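Tryptophanyl-tRNA synthetase (Mycoplasma pneumoniae, PDB 2YY5) catalyses the ATP-dependent attachment of tryptophan to tRNA(Trp), working as a homodimeric class I aminoacyl-tRNA synthetase. Local coordinates at residues D156-L161 with F184-D189; I193-D198 with N211-L216; V222-I227 with A290-T295; A230-F235 with P246-M251. The protein carries 1 engineered substitution. All coordinates share one frame; numbering follows the deposited sequence.

Interaction 1: D156-L161 with F184-D189; sequences DQKQHL and FVQNKD. With WSA (5'-O-[(L-tryptophylamino)sulfonyl]adenosine), chain J; SO4 (sulfate ion), chain I.
With CG anti to its backbone N (chi1 174°), the Lys158 chain runs straight to CD and then folds at chi3 (-80°) and chi4, returning its ammonium to Phe184, whose CG is likewise anti to N (chi1 166°). The two side chains cross at about a right angle: Lys158 CB lies over one ring face near the rim, and Lys158 NZ ends 3.1 Å from Phe184 CE2. Leu161 CG lies at the ring's edge, in its plane, 3.9 Å from Phe184 CD1, so the ring serves both an aliphatic stem and a leucine branch point. Beside this packing Gln157, the helix N-cap, does the polar work. Its OE1 accepts from His160 ND1 (2.9 Å), which comes from above the carbonyl plane, and from NH3 of the tryptophyl group (2.8 Å). Its NE2 donates to Asp156 OD2; these three bonds fix the rotation of the amide, and NE2 also meets a sulfate, probably from the crystallisation medium. Asp156 OD1 takes the ribose O2' of the adenylate analogue at 2.7 Å. The contact joins helix 158-175 to strand 183-185 in a beta-alpha-beta unit of the Rossmann-type catalytic domain, with the aminoacyl-adenylate pocket at the helix start.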
# COMPACT_ATOMS: atom_id res chain seq x y z
N ASP B 156 -11.62 -2.25 -21.24
CA ASP B 156 -11.97 -1.82 -19.89
C ASP B 156 -10.81 -1.32 -19.04
O ASP B 156 -11.02 -0.68 -18.01
CB ASP B 156 -12.65 -2.97 -19.16
CG ASP B 156 -11.78 -4.19 -19.09
OD1 ASP B 156 -11.43 -4.72 -20.17
OD2 ASP B 156 -11.43 -4.62 -17.97
N GLN B 157 -9.59 -1.61 -19.47
CA GLN B 157 -8.40 -1.19 -18.73
C GLN B 157 -7.77 0.11 -19.21
O GLN B 157 -6.67 0.45 -18.78
CB GLN B 157 -7.36 -2.30 -18.76
CG GLN B 157 -7.77 -3.51 -17.96
CD GLN B 157 -8.07 -3.14 -16.52
OE1 GLN B 157 -7.16 -2.90 -15.73
NE2 GLN B 157 -9.35 -3.06 -16.19
N LYS B 158 -8.46 0.85 -20.09
CA LYS B 158 -7.94 2.10 -20.63
C LYS B 158 -7.70 3.22 -19.62
O LYS B 158 -6.64 3.84 -19.63
CB LYS B 158 -8.83 2.62 -21.76
CG LYS B 158 -8.40 4.00 -22.27
CD LYS B 158 -9.23 4.48 -23.45
CE LYS B 158 -8.77 3.84 -24.74
NZ LYS B 158 -8.72 2.36 -24.63
N GLN B 159 -8.69 3.49 -18.77
CA GLN B 159 -8.54 4.55 -17.78
C GLN B 159 -7.32 4.30 -16.90
O GLN B 159 -6.59 5.24 -16.55
CB GLN B 159 -9.77 4.64 -16.87
CG GLN B 159 -10.79 5.71 -17.22
CD GLN B 159 -11.58 6.18 -16.00
OE1 GLN B 159 -12.10 5.37 -15.23
NE2 GLN B 159 -11.67 7.49 -15.83
N HIS B 160 -7.11 3.04 -16.55
CA HIS B 160 -5.99 2.66 -15.71
C HIS B 160 -4.66 2.98 -16.38
O HIS B 160 -3.74 3.48 -15.74
CB HIS B 160 -6.09 1.17 -15.37
CG HIS B 160 -7.23 0.86 -14.46
ND1 HIS B 160 -7.87 -0.37 -14.45
CD2 HIS B 160 -7.85 1.60 -13.51
CE1 HIS B 160 -8.83 -0.36 -13.54
NE2 HIS B 160 -8.84 0.83 -12.96
N LEU B 161 -4.56 2.70 -17.68
CA LEU B 161 -3.34 3.00 -18.40
C LEU B 161 -3.11 4.52 -18.43
O LEU B 161 -1.98 4.98 -18.33
CB LEU B 161 -3.38 2.43 -19.81
CG LEU B 161 -2.52 1.16 -19.94
CD1 LEU B 161 -1.08 1.51 -19.61
CD2 LEU B 161 -3.01 0.06 -19.00
N PHE B 184 -0.73 1.88 -23.88
CA PHE B 184 -1.90 1.02 -23.81
C PHE B 184 -2.06 0.28 -25.14
O PHE B 184 -2.02 0.91 -26.21
CB PHE B 184 -3.15 1.86 -23.53
CG PHE B 184 -4.45 1.13 -23.76
CD1 PHE B 184 -5.00 0.31 -22.78
CD2 PHE B 184 -5.11 1.24 -24.98
CE1 PHE B 184 -6.19 -0.39 -23.00
CE2 PHE B 184 -6.31 0.55 -25.21
CZ PHE B 184 -6.85 -0.27 -24.22
N VAL B 185 -2.24 -1.03 -25.09
CA VAL B 185 -2.42 -1.84 -26.30
C VAL B 185 -3.53 -2.88 -26.13
O VAL B 185 -3.48 -3.73 -25.23
CB VAL B 185 -1.11 -2.54 -26.71
CG1 VAL B 185 -1.39 -3.58 -27.78
CG2 VAL B 185 -0.14 -1.51 -27.25
N GLN B 186 -4.52 -2.81 -27.01
CA GLN B 186 -5.66 -3.73 -26.98
C GLN B 186 -5.79 -4.41 -28.33
O GLN B 186 -5.32 -3.91 -29.35
CB GLN B 186 -6.95 -2.97 -26.67
CG GLN B 186 -7.42 -2.08 -27.81
CD GLN B 186 -8.72 -1.35 -27.51
OE1 GLN B 186 -9.20 -0.56 -28.33
NE2 GLN B 186 -9.31 -1.61 -26.35
N ASN B 187 -6.45 -5.57 -28.34
CA ASN B 187 -6.65 -6.32 -29.56
C ASN B 187 -7.66 -5.56 -30.41
O ASN B 187 -8.75 -5.23 -29.94
CB ASN B 187 -7.17 -7.72 -29.21
CG ASN B 187 -7.41 -8.58 -30.43
OD1 ASN B 187 -8.35 -8.37 -31.19
ND2 ASN B 187 -6.54 -9.57 -30.62
N LYS B 188 -7.29 -5.28 -31.66
CA LYS B 188 -8.15 -4.52 -32.56
C LYS B 188 -9.59 -5.04 -32.63
O LYS B 188 -10.53 -4.24 -32.63
CB LYS B 188 -7.56 -4.47 -33.98
CG LYS B 188 -7.73 -5.76 -34.78
CD LYS B 188 -7.29 -5.58 -36.23
CE LYS B 188 -7.67 -6.80 -37.08
NZ LYS B 188 -7.30 -6.63 -38.51
N ASP B 189 -9.75 -6.35 -32.68
CA ASP B 189 -11.08 -6.96 -32.79
C ASP B 189 -11.73 -7.41 -31.48
O ASP B 189 -12.88 -7.08 -31.21
CB ASP B 189 -11.03 -8.17 -33.73
CG ASP B 189 -10.43 -7.84 -35.08
OD1 ASP B 189 -10.98 -6.97 -35.78
OD2 ASP B 189 -9.40 -8.45 -35.43
CD2 WSA J . -3.09 -5.53 -14.59
CE3 WSA J . -3.17 -5.71 -15.97
CZ3 WSA J . -2.19 -5.19 -16.79
CH2 WSA J . -1.12 -4.48 -16.24
CZ2 WSA J . -1.04 -4.30 -14.86
CE2 WSA J . -2.03 -4.82 -14.04
N11 WSA J . -2.20 -4.82 -12.72
CD1 WSA J . -3.30 -5.49 -12.41
CG WSA J . -3.88 -5.94 -13.52
CB WSA J . -5.16 -6.77 -13.60
CA WSA J . -6.26 -6.03 -14.37
NH3 WSA J . -6.55 -4.74 -13.74
C WSA J . -7.53 -6.90 -14.37
O WSA J . -8.23 -6.96 -13.37
NS WSA J . -7.80 -7.56 -15.49
S WSA J . -8.81 -8.81 -15.17
O1S WSA J . -8.17 -9.75 -14.19
O2S WSA J . -10.09 -8.29 -14.57
O5' WSA J . -9.04 -9.46 -16.42
C5' WSA J . -7.91 -9.87 -17.20
C4' WSA J . -7.86 -9.28 -18.61
O4' WSA J . -9.07 -9.60 -19.32
C3' WSA J . -7.73 -7.75 -18.63
O3' WSA J . -6.86 -7.36 -19.70
C2' WSA J . -9.16 -7.32 -18.95
O2' WSA J . -9.14 -6.05 -19.60
C1' WSA J . -9.50 -8.40 -19.98
N9 WSA J . -10.97 -8.45 -20.19
C8 WSA J . -11.87 -8.57 -19.22
N7 WSA J . -13.09 -8.64 -19.76
C5 WSA J . -12.96 -8.58 -21.08
C4 WSA J . -11.60 -8.44 -21.35
N3 WSA J . -11.20 -8.35 -22.63
C2 WSA J . -12.08 -8.39 -23.62
N1 WSA J . -13.38 -8.52 -23.39
C6 WSA J . -13.85 -8.61 -22.14
N6 WSA J . -15.15 -8.76 -21.91
S SO4 I . -10.41 -3.88 -12.83
O1 SO4 I . -10.87 -2.50 -12.69
O2 SO4 I . -9.35 -3.93 -13.85
O3 SO4 I . -9.86 -4.35 -11.54
O4 SO4 I . -11.55 -4.72 -13.23

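Interaction 2: I193-D198 with N211-L216; sequences IMDLFD and NGVIYL. With WSA (5'-O-[(L-tryptophylamino)sulfonyl]adenosine), chain J.
Asp195 OD1 is gripped by two backbone N-H groups, Phe197 N at 2.7 Å and Asp198 N at 2.8 Å, both reaching it from above the carboxylate plane. CG stands anti to the backbone N (chi1 -178°), beside the carbonyl carbon, which carries the oxygen over the chain that follows and closes an Asx turn, extended by the second bond into an Asx motif. Aspartate suits the place because its short side chain brings an acceptor to amides two and three residues on. The same OD1 lies 3.3 Å from Gly212 CA; with no side chain there, the other segment can press its backbone against the carboxylate. The two loop segments are tied by one nearly straight bond, Leu196 N to Gly212 O (2.8 Å, 165°), made in the carbonyl plane on a lone pair. Beyond it Leu196 crosses Ile214 obliquely, CD1 meeting CD1 at 3.5 Å, and Ile227 of helix 220-228 also packs on the leucine. At the first residue of 193-198, Ile193 reads the adenine with its backbone: N donates to N1 of the ligand (2.7 Å), while O accepts from N6 (2.9 Å). Between the two segments runs the KMSKS region, so the contact closes the base of that loop. The chemistry implies a buried carboxylate whose charge is probably eased by the amides it holds, and a base recognised by main-chain groups, a donor facing N1 and an acceptor facing N6, which together match adenine.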
# COMPACT_ATOMS: atom_id res chain seq x y z
N ILE B 193 -15.21 -8.41 -25.42
CA ILE B 193 -16.25 -9.39 -25.71
C ILE B 193 -17.50 -9.04 -24.89
O ILE B 193 -17.40 -8.74 -23.69
CB ILE B 193 -15.79 -10.83 -25.39
CG1 ILE B 193 -14.78 -11.30 -26.43
CG2 ILE B 193 -16.99 -11.78 -25.37
CD1 ILE B 193 -13.44 -10.65 -26.30
N MET B 194 -18.66 -9.08 -25.53
CA MET B 194 -19.91 -8.75 -24.86
C MET B 194 -20.63 -9.92 -24.20
O MET B 194 -20.40 -11.09 -24.52
CB MET B 194 -20.86 -8.06 -25.85
CG MET B 194 -20.23 -6.89 -26.61
SD MET B 194 -19.51 -5.61 -25.55
CE MET B 194 -18.56 -4.68 -26.81
N ASP B 195 -21.49 -9.59 -23.24
CA ASP B 195 -22.28 -10.57 -22.51
C ASP B 195 -23.27 -11.22 -23.48
O ASP B 195 -23.95 -10.52 -24.23
CB ASP B 195 -23.00 -9.85 -21.37
CG ASP B 195 -23.81 -10.77 -20.50
OD1 ASP B 195 -24.87 -11.23 -20.95
OD2 ASP B 195 -23.37 -11.04 -19.35
N LEU B 196 -23.36 -12.56 -23.46
CA LEU B 196 -24.26 -13.28 -24.35
C LEU B 196 -25.76 -13.06 -24.11
O LEU B 196 -26.56 -13.25 -25.03
CB LEU B 196 -23.97 -14.78 -24.31
CG LEU B 196 -22.70 -15.27 -25.03
CD1 LEU B 196 -22.71 -16.79 -25.09
CD2 LEU B 196 -22.65 -14.70 -26.43
N PHE B 197 -26.13 -12.68 -22.90
CA PHE B 197 -27.54 -12.43 -22.57
C PHE B 197 -27.92 -10.96 -22.78
O PHE B 197 -29.02 -10.65 -23.27
CB PHE B 197 -27.83 -12.82 -21.12
CG PHE B 197 -29.15 -12.32 -20.62
CD1 PHE B 197 -30.34 -12.82 -21.13
CD2 PHE B 197 -29.19 -11.32 -19.65
CE1 PHE B 197 -31.56 -12.32 -20.69
CE2 PHE B 197 -30.41 -10.81 -19.21
CZ PHE B 197 -31.59 -11.31 -19.72
N ASP B 198 -27.03 -10.06 -22.39
CA ASP B 198 -27.24 -8.64 -22.58
C ASP B 198 -26.00 -8.11 -23.30
O ASP B 198 -25.05 -7.65 -22.68
CB ASP B 198 -27.39 -7.93 -21.24
CG ASP B 198 -27.61 -6.43 -21.40
OD1 ASP B 198 -27.55 -5.94 -22.55
OD2 ASP B 198 -27.84 -5.75 -20.38
N ASN B 211 -25.61 -17.04 -17.74
CA ASN B 211 -25.84 -17.53 -19.09
C ASN B 211 -25.22 -16.55 -20.07
O ASN B 211 -25.11 -16.84 -21.26
CB ASN B 211 -27.34 -17.67 -19.38
CG ASN B 211 -28.03 -18.64 -18.44
OD1 ASN B 211 -27.68 -19.83 -18.37
ND2 ASN B 211 -29.02 -18.15 -17.71
N GLY B 212 -24.82 -15.39 -19.56
CA GLY B 212 -24.21 -14.38 -20.40
C GLY B 212 -22.70 -14.50 -20.47
O GLY B 212 -22.06 -13.85 -21.30
N VAL B 213 -22.13 -15.34 -19.62
CA VAL B 213 -20.68 -15.53 -19.58
C VAL B 213 -20.24 -16.96 -19.90
O VAL B 213 -20.76 -17.92 -19.33
CB VAL B 213 -20.11 -15.15 -18.20
CG1 VAL B 213 -18.61 -15.45 -18.13
CG2 VAL B 213 -20.37 -13.67 -17.92
N ILE B 214 -19.30 -17.10 -20.83
CA ILE B 214 -18.78 -18.41 -21.17
C ILE B 214 -17.52 -18.59 -20.33
O ILE B 214 -16.49 -17.98 -20.63
CB ILE B 214 -18.39 -18.51 -22.68
CG1 ILE B 214 -19.61 -18.21 -23.56
CG2 ILE B 214 -17.82 -19.89 -22.98
CD1 ILE B 214 -20.77 -19.16 -23.36
N TYR B 215 -17.60 -19.40 -19.28
CA TYR B 215 -16.45 -19.63 -18.41
C TYR B 215 -15.49 -20.61 -19.06
O TYR B 215 -15.92 -21.51 -19.79
CB TYR B 215 -16.88 -20.18 -17.04
CG TYR B 215 -17.81 -19.27 -16.27
CD1 TYR B 215 -17.40 -17.99 -15.88
CD2 TYR B 215 -19.12 -19.66 -15.97
CE1 TYR B 215 -18.26 -17.13 -15.21
CE2 TYR B 215 -19.99 -18.80 -15.30
CZ TYR B 215 -19.55 -17.54 -14.93
OH TYR B 215 -20.43 -16.69 -14.29
N LEU B 216 -14.20 -20.44 -18.81
CA LEU B 216 -13.19 -21.31 -19.37
C LEU B 216 -13.32 -22.76 -18.87
O LEU B 216 -12.86 -23.69 -19.52
CB LEU B 216 -11.79 -20.74 -19.08
CG LEU B 216 -11.23 -19.84 -20.19
CD1 LEU B 216 -12.32 -18.97 -20.78
CD2 LEU B 216 -10.10 -19.00 -19.65
CD2 WSA J . -3.09 -5.53 -14.59
CE3 WSA J . -3.17 -5.71 -15.97
CZ3 WSA J . -2.19 -5.19 -16.79
CH2 WSA J . -1.12 -4.48 -16.24
CZ2 WSA J . -1.04 -4.30 -14.86
CE2 WSA J . -2.03 -4.82 -14.04
N11 WSA J . -2.20 -4.82 -12.72
CD1 WSA J . -3.30 -5.49 -12.41
CG WSA J . -3.88 -5.94 -13.52
CB WSA J . -5.16 -6.77 -13.60
CA WSA J . -6.26 -6.03 -14.37
NH3 WSA J . -6.55 -4.74 -13.74
C WSA J . -7.53 -6.90 -14.37
O WSA J . -8.23 -6.96 -13.37
NS WSA J . -7.80 -7.56 -15.49
S WSA J . -8.81 -8.81 -15.17
O1S WSA J . -8.17 -9.75 -14.19
O2S WSA J . -10.09 -8.29 -14.57
O5' WSA J . -9.04 -9.46 -16.42
C5' WSA J . -7.91 -9.87 -17.20
C4' WSA J . -7.86 -9.28 -18.61
O4' WSA J . -9.07 -9.60 -19.32
C3' WSA J . -7.73 -7.75 -18.63
O3' WSA J . -6.86 -7.36 -19.70
C2' WSA J . -9.16 -7.32 -18.95
O2' WSA J . -9.14 -6.05 -19.60
C1' WSA J . -9.50 -8.40 -19.98
N9 WSA J . -10.97 -8.45 -20.19
C8 WSA J . -11.87 -8.57 -19.22
N7 WSA J . -13.09 -8.64 -19.76
C5 WSA J . -12.96 -8.58 -21.08
C4 WSA J . -11.60 -8.44 -21.35
N3 WSA J . -11.20 -8.35 -22.63
C2 WSA J . -12.08 -8.39 -23.62
N1 WSA J . -13.38 -8.52 -23.39
C6 WSA J . -13.85 -8.61 -22.14
N6 WSA J . -15.15 -8.76 -21.91

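Interaction 3: V222-I227 with A290-T295; sequences VVVKKI and ALTEAT
The two helical segments run roughly antiparallel, at 151° with axes 9.5 Å apart, and their side chains meet obliquely, mostly through methyl groups. Ile227 and the hydroxyl of Thr292 form the middle of the contact. Ile227 has CG1 anti to its carbonyl carbon and CG2 anti to its N, so that its two branches spread over the threonine: CG2 lies 3.2 Å from Thr292 OG1, and CD1 reaches Thr292 CA at 3.7 Å. The other branch of Thr292, CG2, is anti to its own N and turns to Val224, meeting Val224 CG2 at 3.7 Å. One helical turn along, Thr295 repeats the orientation, presenting CG2 to Val223 CG1 (3.6 Å). Leu291 comes in at the flank, its CD2 4.0 Å from Ile227 CG2. Beta-branched residues suit such a seam, being compact and limited in rotation, and threonine can in addition settle its hydroxyl on its own helix. Thr295 OG1 does so by donating to Leu291 O at 2.6 Å, from above the carbonyl plane; that oxygen also takes Thr295 N and so accepts twice. Thr292 OG1 bonds back to Lys288 O, and it accepts from a water that also donates to Val224 O (2.7 Å from the water oxygen), a polar bridge in an otherwise apolar contact. No direct hydrogen bond joins the segments. Helix 220-228 thus lies against helix 284-308, whose Val296 and Leu299 extend the packing on Val223, while helix 246-259 covers Leu291 and Thr295 through Met251, Ile254 and Leu258.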
# COMPACT_ATOMS: atom_id res chain seq x y z
N VAL B 222 -23.01 -27.07 -21.11
CA VAL B 222 -23.36 -25.75 -20.61
C VAL B 222 -23.06 -24.72 -21.71
O VAL B 222 -23.87 -23.82 -21.95
CB VAL B 222 -22.59 -25.43 -19.31
CG1 VAL B 222 -22.92 -24.02 -18.84
CG2 VAL B 222 -22.97 -26.45 -18.23
N VAL B 223 -21.92 -24.87 -22.37
CA VAL B 223 -21.55 -23.97 -23.46
C VAL B 223 -22.63 -24.00 -24.55
O VAL B 223 -23.00 -22.96 -25.11
CB VAL B 223 -20.19 -24.37 -24.09
CG1 VAL B 223 -19.91 -23.51 -25.31
CG2 VAL B 223 -19.07 -24.22 -23.07
N VAL B 224 -23.12 -25.21 -24.84
CA VAL B 224 -24.17 -25.40 -25.85
C VAL B 224 -25.44 -24.63 -25.49
O VAL B 224 -25.98 -23.89 -26.32
CB VAL B 224 -24.54 -26.89 -26.01
CG1 VAL B 224 -25.83 -27.04 -26.80
CG2 VAL B 224 -23.43 -27.63 -26.72
N LYS B 225 -25.92 -24.79 -24.26
CA LYS B 225 -27.14 -24.11 -23.84
C LYS B 225 -27.00 -22.58 -23.84
O LYS B 225 -27.87 -21.86 -24.34
CB LYS B 225 -27.56 -24.57 -22.44
CG LYS B 225 -28.94 -24.04 -22.00
CD LYS B 225 -29.18 -24.18 -20.50
CE LYS B 225 -28.35 -23.16 -19.70
NZ LYS B 225 -28.61 -23.22 -18.22
N LYS B 226 -25.90 -22.08 -23.29
CA LYS B 226 -25.67 -20.64 -23.21
C LYS B 226 -25.67 -19.93 -24.55
O LYS B 226 -26.25 -18.86 -24.70
CB LYS B 226 -24.36 -20.35 -22.49
CG LYS B 226 -24.40 -20.71 -21.02
CD LYS B 226 -23.11 -20.34 -20.32
CE LYS B 226 -23.27 -20.57 -18.84
NZ LYS B 226 -22.06 -20.18 -18.09
N ILE B 227 -25.02 -20.55 -25.54
CA ILE B 227 -24.93 -19.96 -26.86
C ILE B 227 -26.26 -20.04 -27.59
O ILE B 227 -26.67 -19.09 -28.25
CB ILE B 227 -23.80 -20.64 -27.65
CG1 ILE B 227 -22.45 -20.26 -27.01
CG2 ILE B 227 -23.83 -20.20 -29.10
CD1 ILE B 227 -21.29 -21.11 -27.43
N ALA B 290 -22.20 -22.76 -35.31
CA ALA B 290 -20.79 -22.66 -35.64
C ALA B 290 -19.99 -22.07 -34.48
O ALA B 290 -18.83 -22.44 -34.25
CB ALA B 290 -20.61 -21.81 -36.89
N LEU B 291 -20.61 -21.14 -33.75
CA LEU B 291 -19.96 -20.52 -32.61
C LEU B 291 -19.80 -21.54 -31.50
O LEU B 291 -18.77 -21.58 -30.83
CB LEU B 291 -20.80 -19.34 -32.10
CG LEU B 291 -20.25 -18.61 -30.87
CD1 LEU B 291 -18.85 -18.07 -31.18
CD2 LEU B 291 -21.20 -17.49 -30.46
N THR B 292 -20.82 -22.38 -31.33
CA THR B 292 -20.78 -23.42 -30.30
C THR B 292 -19.70 -24.46 -30.57
O THR B 292 -19.13 -25.00 -29.63
CB THR B 292 -22.15 -24.13 -30.18
OG1 THR B 292 -23.12 -23.22 -29.65
CG2 THR B 292 -22.04 -25.32 -29.24
N GLU B 293 -19.43 -24.74 -31.83
CA GLU B 293 -18.41 -25.73 -32.18
C GLU B 293 -17.01 -25.16 -31.95
O GLU B 293 -16.17 -25.80 -31.31
CB GLU B 293 -18.55 -26.18 -33.63
CG GLU B 293 -17.69 -27.37 -34.02
CD GLU B 293 -17.79 -27.70 -35.50
OE1 GLU B 293 -18.93 -27.83 -36.00
OE2 GLU B 293 -16.74 -27.84 -36.17
N ALA B 294 -16.75 -23.96 -32.47
CA ALA B 294 -15.45 -23.33 -32.30
C ALA B 294 -15.17 -23.16 -30.81
O ALA B 294 -14.06 -23.40 -30.33
CB ALA B 294 -15.44 -21.98 -32.98
N THR B 295 -16.20 -22.78 -30.06
CA THR B 295 -16.06 -22.59 -28.63
C THR B 295 -15.79 -23.88 -27.88
O THR B 295 -14.82 -23.96 -27.12
CB THR B 295 -17.30 -21.92 -28.04
OG1 THR B 295 -17.54 -20.68 -28.71
CG2 THR B 295 -17.12 -21.67 -26.56
O HOH W 1 -25.49 -24.05 -28.96

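Interaction 4: A230-F235 with P246-M251; sequences ATTDSF and PGVTNM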
# COMPACT_ATOMS: atom_id res chain seq x y z
N ALA B 230 -28.24 -17.20 -26.67
CA ALA B 230 -27.65 -15.87 -26.85
C ALA B 230 -28.67 -14.94 -27.48
O ALA B 230 -29.25 -15.25 -28.52
CB ALA B 230 -26.40 -15.96 -27.74
N THR B 231 -28.90 -13.79 -26.85
CA THR B 231 -29.86 -12.83 -27.37
C THR B 231 -29.36 -12.22 -28.68
O THR B 231 -28.20 -11.80 -28.79
CB THR B 231 -30.13 -11.69 -26.34
OG1 THR B 231 -28.95 -10.91 -26.15
CG2 THR B 231 -30.55 -12.27 -25.00
N THR B 232 -30.22 -12.21 -29.69
CA THR B 232 -29.88 -11.67 -31.00
C THR B 232 -30.74 -10.43 -31.27
O THR B 232 -30.63 -9.42 -30.58
CB THR B 232 -30.11 -12.72 -32.12
OG1 THR B 232 -31.46 -13.19 -32.08
CG2 THR B 232 -29.18 -13.91 -31.94
N ASP B 233 -31.59 -10.51 -32.29
CA ASP B 233 -32.47 -9.40 -32.65
C ASP B 233 -33.48 -9.92 -33.66
O ASP B 233 -33.41 -11.08 -34.05
CB ASP B 233 -31.65 -8.25 -33.25
CG ASP B 233 -30.80 -8.68 -34.43
OD1 ASP B 233 -31.37 -9.14 -35.44
OD2 ASP B 233 -29.56 -8.57 -34.35
N SER B 234 -34.40 -9.06 -34.09
CA SER B 234 -35.40 -9.49 -35.06
C SER B 234 -35.23 -8.84 -36.43
O SER B 234 -36.22 -8.53 -37.11
CB SER B 234 -36.83 -9.25 -34.52
OG SER B 234 -37.00 -7.91 -34.07
N PHE B 235 -33.97 -8.67 -36.83
CA PHE B 235 -33.64 -8.08 -38.13
C PHE B 235 -33.17 -9.16 -39.10
O PHE B 235 -33.02 -8.92 -40.29
CB PHE B 235 -32.51 -7.04 -37.99
CG PHE B 235 -32.89 -5.83 -37.18
CD1 PHE B 235 -33.96 -5.03 -37.57
CD2 PHE B 235 -32.16 -5.49 -36.05
CE1 PHE B 235 -34.30 -3.88 -36.84
CE2 PHE B 235 -32.49 -4.35 -35.31
CZ PHE B 235 -33.56 -3.55 -35.70
N PRO B 246 -25.78 -5.52 -31.50
CA PRO B 246 -24.76 -5.94 -30.54
C PRO B 246 -24.65 -7.45 -30.38
O PRO B 246 -23.55 -8.00 -30.43
CB PRO B 246 -25.18 -5.23 -29.26
CG PRO B 246 -26.66 -5.09 -29.42
CD PRO B 246 -26.78 -4.67 -30.84
N GLY B 247 -25.79 -8.12 -30.19
CA GLY B 247 -25.79 -9.56 -30.02
C GLY B 247 -25.15 -10.31 -31.17
O GLY B 247 -24.12 -10.96 -31.00
N VAL B 248 -25.75 -10.23 -32.35
CA VAL B 248 -25.22 -10.91 -33.53
C VAL B 248 -23.78 -10.51 -33.85
O VAL B 248 -22.95 -11.37 -34.16
CB VAL B 248 -26.10 -10.67 -34.76
CG1 VAL B 248 -25.37 -11.07 -36.04
CG2 VAL B 248 -27.38 -11.47 -34.62
N THR B 249 -23.48 -9.22 -33.78
CA THR B 249 -22.13 -8.77 -34.08
C THR B 249 -21.11 -9.41 -33.12
O THR B 249 -20.05 -9.86 -33.55
CB THR B 249 -22.02 -7.23 -33.98
OG1 THR B 249 -23.04 -6.63 -34.79
CG2 THR B 249 -20.64 -6.75 -34.46
N ASN B 250 -21.46 -9.45 -31.84
CA ASN B 250 -20.58 -10.03 -30.82
C ASN B 250 -20.26 -11.49 -31.12
O ASN B 250 -19.10 -11.89 -31.12
CB ASN B 250 -21.23 -9.93 -29.45
CG ASN B 250 -20.29 -10.33 -28.33
OD1 ASN B 250 -20.69 -11.03 -27.40
ND2 ASN B 250 -19.05 -9.88 -28.40
N MET B 251 -21.29 -12.30 -31.35
CA MET B 251 -21.08 -13.72 -31.65
C MET B 251 -20.22 -13.85 -32.90
O MET B 251 -19.42 -14.76 -33.04
CB MET B 251 -22.41 -14.44 -31.87
CG MET B 251 -23.25 -14.60 -30.61
SD MET B 251 -24.65 -15.71 -30.86
CE MET B 251 -25.82 -14.60 -31.63
O HOH W 2 -28.51 -7.89 -29.78
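The first shell is led by Met251 against Ala230 and Thr232: its SD touches Ala230 CB at 3.6 Å, and its methyl CE lies 3.4 Å from Thr232 CG2. The flexible thioether, bent at chi3 (-81°), wraps its end along the loop, while alanine is small enough to let the sulfur come close. One turn earlier on the helix, Val248 reaches out with CG2, the branch anti to its carbonyl carbon; it stands 3.9 Å from Thr232 CB and 3.6 Å from Asp233 OD2, crossing the aspartate at about a right angle. At Gly247 backbone packs on backbone: CA lies 3.5 Å from Thr231 O with the C-H directed at the oxygen, an approach that the lack of a side chain permits. The polar link across the contact is indirect: a water donates to Thr232 O (2.7 Å from its oxygen) and accepts from Gly247 N, an amide in the first turn of the helix. The second shell fixes the loop. Asp233 OD1 accepts from Phe235 N through its anti lone pair (3.0 Å, 161°), an Asx turn, and is also bonded to Tyr284 OH. Asp233 CG sits in the crowded position between its backbone N and carbonyl carbon (chi1 55°), which turns OD1 to the amide two residues on. Thr231 OG1 is held by Phe197 O, and Ala230 O by Lys288 NZ. The loop that follows helix 220-228 is thereby laid against the start of helix 246-259, and helix 284-308 packs beside both, with Tyr284 on Thr232 and Val248, and Lys288 and Leu291 on Met251.

Interactions 1 and 2 both touch the adenylate analogue, from different places: interaction 1 at the ribose and amino group, interaction 2 at the base. Interactions 3 and 4 lie farther out and make no ligand contact. Interactions 2 and 3 are buried, whereas 1 and 4 are only partly so. Chemically, interaction 2 alone has a direct hydrogen bond between its segments; 1 rests on a ring, 3 on methyl groups packed obliquely, and 4 on methyls and a bridging water. The last three form one cluster: Lys226 NZ reaches Val213 O, Thr231 bonds to 193-198 through backbone and hydroxyl, and Leu291 packs on Met251, linking helices 220-228, 246-259 and 284-308.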